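Local atomic coordinates of cytosol aminopeptidase (Staphylococcus aureus subsp. aureus, PDB entry 3KZW), a protein that probably removes amino-terminal residues from peptides, as a metal-dependent leucyl aminopeptidase that assembles as a hexamer. Residues E245-L250 with V376-Q381; L214-F219 with G284-S289; D222-F227 with V232-K237. All blocks are in the same frame, centred on the assembly; numbering follows the deposited sequence.

Contact 1 (E245-L250 with V376-Q381); sequences EGFGLL and VFYANQ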
loop_
_atom_site.group_PDB
_atom_site.type_symbol
_atom_site.label_atom_id
_atom_site.label_comp_id
_atom_site.label_asym_id
_atom_site.label_seq_id
_atom_site.Cartn_x
_atom_site.Cartn_y
_atom_site.Cartn_z
ATOM N N GLU A 245 1.735 -43.629 -1.978
ATOM C CA GLU A 245 2.985 -43.817 -1.242
ATOM C C GLU A 245 3.161 -42.782 -0.128
ATOM O O GLU A 245 4.128 -42.837 0.632
ATOM C CB GLU A 245 4.187 -43.813 -2.191
ATOM C CG GLU A 245 4.334 -45.103 -2.990
ATOM C CD GLU A 245 5.592 -45.148 -3.843
ATOM O OE1 GLU A 245 6.469 -44.269 -3.687
ATOM O OE2 GLU A 245 5.704 -46.077 -4.671
ATOM N N GLY A 246 2.226 -41.839 -0.042
ATOM C CA GLY A 246 2.156 -40.912 1.085
ATOM C C GLY A 246 2.954 -39.629 0.962
ATOM O O GLY A 246 3.354 -39.055 1.976
ATOM N N PHE A 247 3.182 -39.174 -0.271
ATOM C CA PHE A 247 3.842 -37.890 -0.524
ATOM C C PHE A 247 2.852 -36.742 -0.329
ATOM O O PHE A 247 2.530 -36.014 -1.269
ATOM C CB PHE A 247 4.433 -37.855 -1.937
ATOM C CG PHE A 247 5.697 -38.650 -2.091
ATOM C CD1 PHE A 247 5.656 -40.022 -2.333
ATOM C CD2 PHE A 247 6.935 -38.022 -2.010
ATOM C CE1 PHE A 247 6.829 -40.759 -2.485
ATOM C CE2 PHE A 247 8.113 -38.746 -2.158
ATOM C CZ PHE A 247 8.060 -40.119 -2.396
ATOM N N GLY A 248 2.386 -36.588 0.908
ATOM C CA GLY A 248 1.298 -35.669 1.246
ATOM C C GLY A 248 1.531 -34.202 0.948
ATOM O O GLY A 248 0.619 -33.513 0.483
ATOM N N LEU A 249 2.745 -33.722 1.213
ATOM C CA LEU A 249 3.082 -32.317 1.001
ATOM C C LEU A 249 3.204 -31.973 -0.481
ATOM O O LEU A 249 2.715 -30.931 -0.917
ATOM C CB LEU A 249 4.362 -31.939 1.752
ATOM C CG LEU A 249 4.385 -32.084 3.279
ATOM C CD1 LEU A 249 5.706 -31.589 3.831
ATOM C CD2 LEU A 249 3.228 -31.354 3.946
ATOM N N LEU A 250 3.847 -32.853 -1.247
ATOM C CA LEU A 250 3.963 -32.687 -2.696
ATOM C C LEU A 250 2.590 -32.738 -3.367
ATOM O O LEU A 250 2.330 -32.000 -4.320
ATOM C CB LEU A 250 4.908 -33.742 -3.292
ATOM C CG LEU A 250 5.153 -33.793 -4.807
ATOM C CD1 LEU A 250 5.621 -32.452 -5.374
ATOM C CD2 LEU A 250 6.150 -34.887 -5.140
ATOM N N VAL A 376 13.429 -34.555 0.534
ATOM C CA VAL A 376 14.571 -34.774 1.425
ATOM C C VAL A 376 14.392 -36.062 2.230
ATOM O O VAL A 376 15.325 -36.864 2.342
ATOM C CB VAL A 376 14.836 -33.555 2.358
ATOM C CG1 VAL A 376 15.745 -33.931 3.518
ATOM C CG2 VAL A 376 15.448 -32.405 1.571
ATOM N N PHE A 377 13.190 -36.263 2.769
ATOM C CA PHE A 377 12.882 -37.475 3.525
ATOM C C PHE A 377 13.017 -38.721 2.653
ATOM O O PHE A 377 13.540 -39.744 3.098
ATOM C CB PHE A 377 11.485 -37.403 4.154
ATOM C CG PHE A 377 11.207 -38.509 5.133
ATOM C CD1 PHE A 377 11.670 -38.429 6.445
ATOM C CD2 PHE A 377 10.493 -39.637 4.743
ATOM C CE1 PHE A 377 11.424 -39.459 7.356
ATOM C CE2 PHE A 377 10.243 -40.674 5.650
ATOM C CZ PHE A 377 10.708 -40.582 6.957
ATOM N N TYR A 378 12.549 -38.622 1.410
ATOM C CA TYR A 378 12.681 -39.706 0.441
ATOM C C TYR A 378 14.143 -39.967 0.077
ATOM O O TYR A 378 14.554 -41.117 -0.059
ATOM C CB TYR A 378 11.858 -39.412 -0.817
ATOM C CG TYR A 378 12.006 -40.446 -1.912
ATOM C CD1 TYR A 378 11.386 -41.694 -1.809
ATOM C CD2 TYR A 378 12.759 -40.177 -3.053
ATOM C CE1 TYR A 378 11.520 -42.649 -2.812
ATOM C CE2 TYR A 378 12.899 -41.124 -4.063
ATOM C CZ TYR A 378 12.276 -42.356 -3.935
ATOM O OH TYR A 378 12.409 -43.293 -4.930
ATOM N N ALA A 379 14.922 -38.899 -0.075
ATOM C CA ALA A 379 16.342 -39.017 -0.403
ATOM C C ALA A 379 17.127 -39.731 0.701
ATOM O O ALA A 379 18.066 -40.479 0.420
ATOM C CB ALA A 379 16.938 -37.647 -0.682
ATOM N N ASN A 380 16.720 -39.502 1.948
ATOM C CA ASN A 380 17.394 -40.062 3.115
ATOM C C ASN A 380 17.203 -41.576 3.260
ATOM O O ASN A 380 17.972 -42.242 3.958
ATOM C CB ASN A 380 16.936 -39.337 4.384
ATOM C CG ASN A 380 18.002 -39.311 5.465
ATOM O OD1 ASN A 380 19.200 -39.375 5.181
ATOM N ND2 ASN A 380 17.571 -39.202 6.714
ATOM N N GLN A 381 16.181 -42.109 2.591
ATOM C CA GLN A 381 15.921 -43.550 2.548
ATOM C C GLN A 381 17.072 -44.293 1.868
ATOM O O GLN A 381 17.346 -45.451 2.185
ATOM C CB GLN A 381 14.624 -43.843 1.791
ATOM C CG GLN A 381 13.424 -43.012 2.219
ATOM C CD GLN A 381 12.577 -43.692 3.270
ATOM O OE1 GLN A 381 13.080 -44.124 4.314
ATOM N NE2 GLN A 381 11.275 -43.788 3.003
#
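A single pair of rings, Phe247 and Tyr378, carries the whole of this contact, which buries only 87 Å² and contains no hydrogen bond between the segments. The pair is neither a stack nor a T-shape: the ring centroids lie 5.7 Å apart and the planes are inclined at 58°. Phe247 leads with its edge, its CZ coming to 3.7 Å from Tyr378 CD1 with that carbon near the Phe247 plane, while CE2 of Phe247 reaches the CB of Tyr378 at 4.0 Å. The CB of Tyr378 points toward the other segment, and chi1 of 176°, with CG anti to the backbone N, lays the CG-CD1 side of the ring beside Phe247 CZ. The backbones stay well apart, the CA atoms of Phe247 and Tyr378 being 9.1 Å from each other, so side-chain length does the bridging. Another stretch of the Phe247 edge faces a charge: Glu245 OE1 lies in the ring plane, 3.7 Å from Phe247 CE1, where the slightly positive ring hydrogens would suit a carboxylate. Tyr378 OH and Tyr382 OH are hydrogen-bonded to each other, and Leu263 of strand 262-269 packs against both side chains. Around Phe247 the backbone bends sharply. Gly246, with positive phi (89°), completes a Schellman motif at the end of the preceding helix; Phe247 centres an inverse gamma turn and occupies the N-cap position of helix 248-254, whose Leu250 N bonds to Asp374 of helix 368-380. The arrangement is thus a helix-to-helix junction, Schellman exit followed directly by a new N-cap, set against a neighbouring helix of the alpha/beta catalytic domain.

Contact 2 (L214-F219 with G284-S289); sequences LTPQTF and GITYDS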
loop_
_atom_site.group_PDB
_atom_site.type_symbol
_atom_site.label_atom_id
_atom_site.label_comp_id
_atom_site.label_asym_id
_atom_site.label_seq_id
_atom_site.Cartn_x
_atom_site.Cartn_y
_atom_site.Cartn_z
ATOM N N LEU A 214 6.520 -26.422 -20.417
ATOM C CA LEU A 214 7.179 -27.275 -19.428
ATOM C C LEU A 214 6.347 -27.413 -18.150
ATOM O O LEU A 214 6.444 -26.597 -17.229
ATOM C CB LEU A 214 8.598 -26.782 -19.109
ATOM C CG LEU A 214 9.490 -27.772 -18.350
ATOM C CD1 LEU A 214 10.134 -28.775 -19.297
ATOM C CD2 LEU A 214 10.555 -27.045 -17.551
ATOM N N THR A 215 5.526 -28.457 -18.119
ATOM C CA THR A 215 4.747 -28.831 -16.946
ATOM C C THR A 215 5.513 -29.929 -16.205
ATOM O O THR A 215 6.468 -30.479 -16.757
ATOM C CB THR A 215 3.357 -29.351 -17.363
ATOM O OG1 THR A 215 3.504 -30.564 -18.113
ATOM C CG2 THR A 215 2.628 -28.315 -18.218
ATOM N N PRO A 216 5.113 -30.255 -14.956
ATOM C CA PRO A 216 5.784 -31.337 -14.225
ATOM C C PRO A 216 5.885 -32.639 -15.027
ATOM O O PRO A 216 6.923 -33.300 -14.988
ATOM C CB PRO A 216 4.888 -31.536 -13.002
ATOM C CG PRO A 216 4.303 -30.206 -12.765
ATOM C CD PRO A 216 4.096 -29.590 -14.119
ATOM N N GLN A 217 4.823 -32.989 -15.752
ATOM C CA GLN A 217 4.798 -34.202 -16.564
ATOM C C GLN A 217 5.828 -34.152 -17.691
ATOM O O GLN A 217 6.642 -35.066 -17.826
ATOM C CB GLN A 217 3.397 -34.443 -17.134
ATOM C CG GLN A 217 3.276 -35.705 -17.978
ATOM C CD GLN A 217 1.965 -35.788 -18.739
ATOM O OE1 GLN A 217 0.897 -35.469 -18.209
ATOM N NE2 GLN A 217 2.038 -36.227 -19.991
ATOM N N THR A 218 5.791 -33.084 -18.488
ATOM C CA THR A 218 6.686 -32.939 -19.643
ATOM C C THR A 218 8.135 -32.755 -19.211
ATOM O O THR A 218 9.053 -33.158 -19.925
ATOM C CB THR A 218 6.272 -31.774 -20.575
ATOM O OG1 THR A 218 6.318 -30.539 -19.854
ATOM C CG2 THR A 218 4.868 -31.990 -21.134
ATOM N N PHE A 219 8.329 -32.148 -18.042
ATOM C CA PHE A 219 9.654 -31.997 -17.447
ATOM C C PHE A 219 10.243 -33.362 -17.111
ATOM O O PHE A 219 11.401 -33.630 -17.427
ATOM C CB PHE A 219 9.585 -31.103 -16.204
ATOM C CG PHE A 219 10.928 -30.787 -15.588
ATOM C CD1 PHE A 219 12.050 -30.558 -16.383
ATOM C CD2 PHE A 219 11.062 -30.687 -14.207
ATOM C CE1 PHE A 219 13.284 -30.261 -15.806
ATOM C CE2 PHE A 219 12.290 -30.383 -13.626
ATOM C CZ PHE A 219 13.400 -30.171 -14.427
ATOM N N GLY A 284 11.473 -28.375 -7.979
ATOM C CA GLY A 284 10.996 -28.339 -9.355
ATOM C C GLY A 284 9.613 -27.746 -9.529
ATOM O O GLY A 284 8.765 -28.334 -10.207
ATOM N N ILE A 285 9.380 -26.581 -8.930
ATOM C CA ILE A 285 8.111 -25.885 -9.122
ATOM C C ILE A 285 8.123 -25.205 -10.491
ATOM O O ILE A 285 8.762 -24.164 -10.677
ATOM C CB ILE A 285 7.796 -24.884 -7.973
ATOM C CG1 ILE A 285 7.749 -25.599 -6.612
ATOM C CG2 ILE A 285 6.485 -24.137 -8.235
ATOM C CD1 ILE A 285 6.643 -26.647 -6.455
ATOM N N THR A 286 7.423 -25.818 -11.444
ATOM C CA THR A 286 7.420 -25.363 -12.836
ATOM C C THR A 286 6.778 -23.985 -12.991
ATOM O O THR A 286 7.173 -23.204 -13.862
ATOM C CB THR A 286 6.741 -26.382 -13.774
ATOM O OG1 THR A 286 5.398 -26.621 -13.335
ATOM C CG2 THR A 286 7.509 -27.698 -13.788
ATOM N N TYR A 287 5.791 -23.698 -12.144
ATOM C CA TYR A 287 5.238 -22.351 -12.021
ATOM C C TYR A 287 4.664 -22.096 -10.637
ATOM O O TYR A 287 3.953 -22.937 -10.084
ATOM C CB TYR A 287 4.173 -22.077 -13.080
ATOM C CG TYR A 287 3.872 -20.603 -13.224
ATOM C CD1 TYR A 287 4.680 -19.783 -14.006
ATOM C CD2 TYR A 287 2.793 -20.025 -12.560
ATOM C CE1 TYR A 287 4.415 -18.434 -14.131
ATOM C CE2 TYR A 287 2.517 -18.676 -12.683
ATOM C CZ TYR A 287 3.332 -17.885 -13.470
ATOM O OH TYR A 287 3.063 -16.542 -13.596
ATOM N N ASP A 288 4.968 -20.922 -10.094
ATOM C CA ASP A 288 4.506 -20.527 -8.771
ATOM C C ASP A 288 3.662 -19.256 -8.859
ATOM O O ASP A 288 4.190 -18.162 -9.079
ATOM C CB ASP A 288 5.708 -20.321 -7.837
ATOM C CG ASP A 288 5.304 -20.080 -6.384
ATOM O OD1 ASP A 288 4.140 -20.362 -6.020
ATOM O OD2 ASP A 288 6.165 -19.613 -5.599
ATOM N N SER A 289 2.349 -19.412 -8.699
ATOM C CA SER A 289 1.438 -18.269 -8.616
ATOM C C SER A 289 1.300 -17.788 -7.175
ATOM O O SER A 289 0.817 -16.682 -6.919
ATOM C CB SER A 289 0.065 -18.633 -9.173
ATOM O OG SER A 289 -0.596 -19.573 -8.348
HETATM O O HOH W 1 8.000 -24.225 -16.211
#
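Thr286 meets Leu214, Thr215 and Pro216 through nothing but its short side chain, and it accounts for nearly half of the 178 Å² buried here. Its CB lies 3.5 Å from Leu214 O, its OG1 is 3.3 Å from Pro216 CD, and its CG2 comes to 3.7 Å from Pro216 N. The threonine side chain crosses the proline ring at about a right angle, and hydroxyl and methyl both border the CD corner of that ring. This follows from chi1 of 58°, which puts OG1 between the backbone N and the carbonyl carbon and CG2 beside the N. No direct hydrogen bond joins the segments. Instead a water lies 3.0 Å from Leu214 O and 2.7 Å from Thr286 O, placed to donate to both, although other acceptors compete for its two protons. The Thr286 hydroxyl has a weak hydrogen bond with Ala336 O, which ties the contact to strand 328-338.

One step out, the turn presenting Leu214 and Pro216 is braced by the start of helix 216-226. Thr215 is the N-cap, and its backbone N donates to Thr218 OG1 at 2.8 Å with a somewhat bent N-H...O angle of 140°; Phe219 N bonds to Thr215 O at 2.8 Å. Phe219 itself meets Phe206 of helix 188-208 edge-to-face. On the other side the chain turns a corner at Thr286, between strands 278-285 and 287-288, both of which pair in parallel with strand 328-338. The first turn of helix 216-226 therefore sits against this corner of the catalytic domain's mixed sheet, with helix 188-208 beside it.

Contact 3 (D222-F227 with V232-K237); sequences DIVNHF and VKVDVK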
loop_
_atom_site.group_PDB
_atom_site.type_symbol
_atom_site.label_atom_id
_atom_site.label_comp_id
_atom_site.label_asym_id
_atom_site.label_seq_id
_atom_site.Cartn_x
_atom_site.Cartn_y
_atom_site.Cartn_z
ATOM N N ASP A 222 10.988 -35.245 -20.405
ATOM C CA ASP A 222 12.192 -34.717 -21.047
ATOM C C ASP A 222 13.467 -35.264 -20.410
ATOM O O ASP A 222 14.447 -35.529 -21.109
ATOM C CB ASP A 222 12.202 -33.184 -21.021
ATOM C CG ASP A 222 11.293 -32.563 -22.077
ATOM O OD1 ASP A 222 10.529 -33.300 -22.751
ATOM O OD2 ASP A 222 11.341 -31.322 -22.230
ATOM N N ILE A 223 13.446 -35.430 -19.088
ATOM C CA ILE A 223 14.580 -35.985 -18.350
ATOM C C ILE A 223 14.792 -37.463 -18.709
ATOM O O ILE A 223 15.929 -37.897 -18.915
ATOM C CB ILE A 223 14.424 -35.783 -16.816
ATOM C CG1 ILE A 223 14.475 -34.294 -16.470
ATOM C CG2 ILE A 223 15.516 -36.519 -16.046
ATOM C CD1 ILE A 223 13.859 -33.940 -15.123
ATOM N N VAL A 224 13.695 -38.216 -18.799
ATOM C CA VAL A 224 13.733 -39.618 -19.225
ATOM C C VAL A 224 14.368 -39.748 -20.611
ATOM O O VAL A 224 15.304 -40.527 -20.799
ATOM C CB VAL A 224 12.320 -40.264 -19.224
ATOM C CG1 VAL A 224 12.337 -41.639 -19.882
ATOM C CG2 VAL A 224 11.782 -40.370 -17.816
ATOM N N ASN A 225 13.864 -38.969 -21.567
ATOM C CA ASN A 225 14.344 -39.011 -22.949
ATOM C C ASN A 225 15.799 -38.576 -23.103
ATOM O O ASN A 225 16.519 -39.103 -23.954
ATOM C CB ASN A 225 13.440 -38.182 -23.866
ATOM C CG ASN A 225 12.063 -38.805 -24.058
ATOM O OD1 ASN A 225 11.901 -40.027 -23.989
ATOM N ND2 ASN A 225 11.064 -37.963 -24.312
ATOM N N HIS A 226 16.225 -37.623 -22.276
ATOM C CA HIS A 226 17.591 -37.118 -22.320
ATOM C C HIS A 226 18.612 -38.166 -21.876
ATOM O O HIS A 226 19.654 -38.324 -22.513
ATOM C CB HIS A 226 17.737 -35.848 -21.483
ATOM C CG HIS A 226 19.138 -35.329 -21.424
ATOM N ND1 HIS A 226 19.707 -34.605 -22.449
ATOM C CD2 HIS A 226 20.092 -35.443 -20.471
ATOM C CE1 HIS A 226 20.949 -34.290 -22.128
ATOM N NE2 HIS A 226 21.207 -34.787 -20.932
ATOM N N PHE A 227 18.307 -38.873 -20.791
ATOM C CA PHE A 227 19.214 -39.878 -20.236
ATOM C C PHE A 227 18.948 -41.293 -20.752
ATOM O O PHE A 227 19.523 -42.261 -20.243
ATOM C CB PHE A 227 19.147 -39.871 -18.705
ATOM C CG PHE A 227 19.745 -38.647 -18.070
ATOM C CD1 PHE A 227 21.103 -38.368 -18.198
ATOM C CD2 PHE A 227 18.952 -37.785 -17.320
ATOM C CE1 PHE A 227 21.660 -37.243 -17.602
ATOM C CE2 PHE A 227 19.499 -36.656 -16.719
ATOM C CZ PHE A 227 20.857 -36.384 -16.861
ATOM N N VAL A 232 22.955 -43.142 -16.925
ATOM C CA VAL A 232 22.063 -42.559 -15.921
ATOM C C VAL A 232 20.647 -43.147 -15.980
ATOM O O VAL A 232 19.989 -43.105 -17.020
ATOM C CB VAL A 232 21.994 -41.018 -16.064
ATOM C CG1 VAL A 232 21.041 -40.421 -15.051
ATOM C CG2 VAL A 232 23.374 -40.401 -15.908
ATOM N N LYS A 233 20.191 -43.687 -14.849
ATOM C CA LYS A 233 18.849 -44.261 -14.735
ATOM C C LYS A 233 17.864 -43.221 -14.219
ATOM O O LYS A 233 18.192 -42.431 -13.332
ATOM C CB LYS A 233 18.853 -45.479 -13.802
ATOM C CG LYS A 233 19.858 -46.573 -14.165
ATOM C CD LYS A 233 19.389 -47.420 -15.352
ATOM C CE LYS A 233 20.504 -48.327 -15.872
ATOM N NZ LYS A 233 21.560 -47.558 -16.603
ATOM N N VAL A 234 16.657 -43.222 -14.779
ATOM C CA VAL A 234 15.617 -42.276 -14.378
ATOM C C VAL A 234 14.320 -43.009 -14.042
ATOM O O VAL A 234 13.822 -43.802 -14.845
ATOM C CB VAL A 234 15.348 -41.204 -15.471
ATOM C CG1 VAL A 234 14.300 -40.200 -15.002
ATOM C CG2 VAL A 234 16.632 -40.480 -15.855
ATOM N N ASP A 235 13.792 -42.744 -12.847
ATOM C CA ASP A 235 12.497 -43.272 -12.425
ATOM C C ASP A 235 11.517 -42.132 -12.190
ATOM O O ASP A 235 11.836 -41.166 -11.498
ATOM C CB ASP A 235 12.635 -44.116 -11.154
ATOM C CG ASP A 235 11.309 -44.721 -10.705
ATOM O OD1 ASP A 235 10.850 -45.697 -11.341
ATOM O OD2 ASP A 235 10.729 -44.224 -9.712
ATOM N N VAL A 236 10.327 -42.252 -12.772
ATOM C CA VAL A 236 9.286 -41.235 -12.632
ATOM C C VAL A 236 8.101 -41.776 -11.839
ATOM O O VAL A 236 7.542 -42.827 -12.161
ATOM C CB VAL A 236 8.815 -40.680 -14.004
ATOM C CG1 VAL A 236 7.638 -39.722 -13.835
ATOM C CG2 VAL A 236 9.957 -39.978 -14.712
ATOM N N LYS A 237 7.737 -41.039 -10.797
ATOM C CA LYS A 237 6.630 -41.391 -9.927
ATOM C C LYS A 237 5.434 -40.506 -10.277
ATOM O O LYS A 237 5.450 -39.301 -10.001
ATOM C CB LYS A 237 7.058 -41.180 -8.474
ATOM C CG LYS A 237 6.426 -42.122 -7.479
ATOM C CD LYS A 237 7.299 -42.272 -6.235
ATOM C CE LYS A 237 8.438 -43.256 -6.467
ATOM N NZ LYS A 237 9.206 -43.494 -5.224
#
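Apolar packing dominates, and it comes from one face of the strand: Val232, Val234 and Val236 all direct their CB toward the helix, whereas Lys233 and Asp235 direct theirs away. Val234 takes the middle place and divides its methyls. CG1, anti to the backbone N (chi1 -178°), touches Val224 CG2 at 3.8 Å and Ile223 CG2 at 4.0 Å; CG2, beside the N, reaches Phe227 CD2 at 3.8 Å. Farther along, Val236 CG2 meets Val224 CG2 methyl to methyl at 3.6 Å.

This is a helix-loop-strand unit of the alpha/beta catalytic domain. The 222-226 part of helix 216-226 runs nearly antiparallel to strand 233-237 (157° between their directions), and the axes of these short segments approach to 8.3 Å. Strand 233-237 pairs antiparallel with 262-269 at the sheet margin, and its three helix-facing valines show that the helix covers one face there.

The aromatic interactions centre on Phe227. Val232 CG1 makes a CH-pi contact with one ring face, 3.9 Å from the centroid and 17° off the normal, while His226 CD2 lies over the centre of the opposite face. Ile223 CG2 lies at the ring edge, in plane.

No hydrogen bond joins the segments; the close polar pair, Phe227 O and Val232 O, are two acceptors 3.4 Å apart. Thr230 OG1 in the intervening loop hydrogen-bonds to both Phe227 O and Val232 N. His226 NE2 is bound by Glu318 of helix 308-322.

Contact 2 is fully buried, whereas contacts 1 and 3 are only partly so. Contacts 2 and 3 use opposite ends of helix 216-226 and reach the same sheet: in contact 2 a threonine and a water meet the N-terminal turn, in contact 3 valines and a phenylalanine pack along the last turns. Contact 1 instead joins two other helix ends through one oblique ring pair. Although centred about 19 Å from contact 3, it is linked to it by Lys237, whose NZ makes weak polar contacts with Glu245 and Tyr378 while its aliphatic chain lies against Phe247. Contacts 1 and 2 do not touch; their nearest atoms are about 6 Å apart.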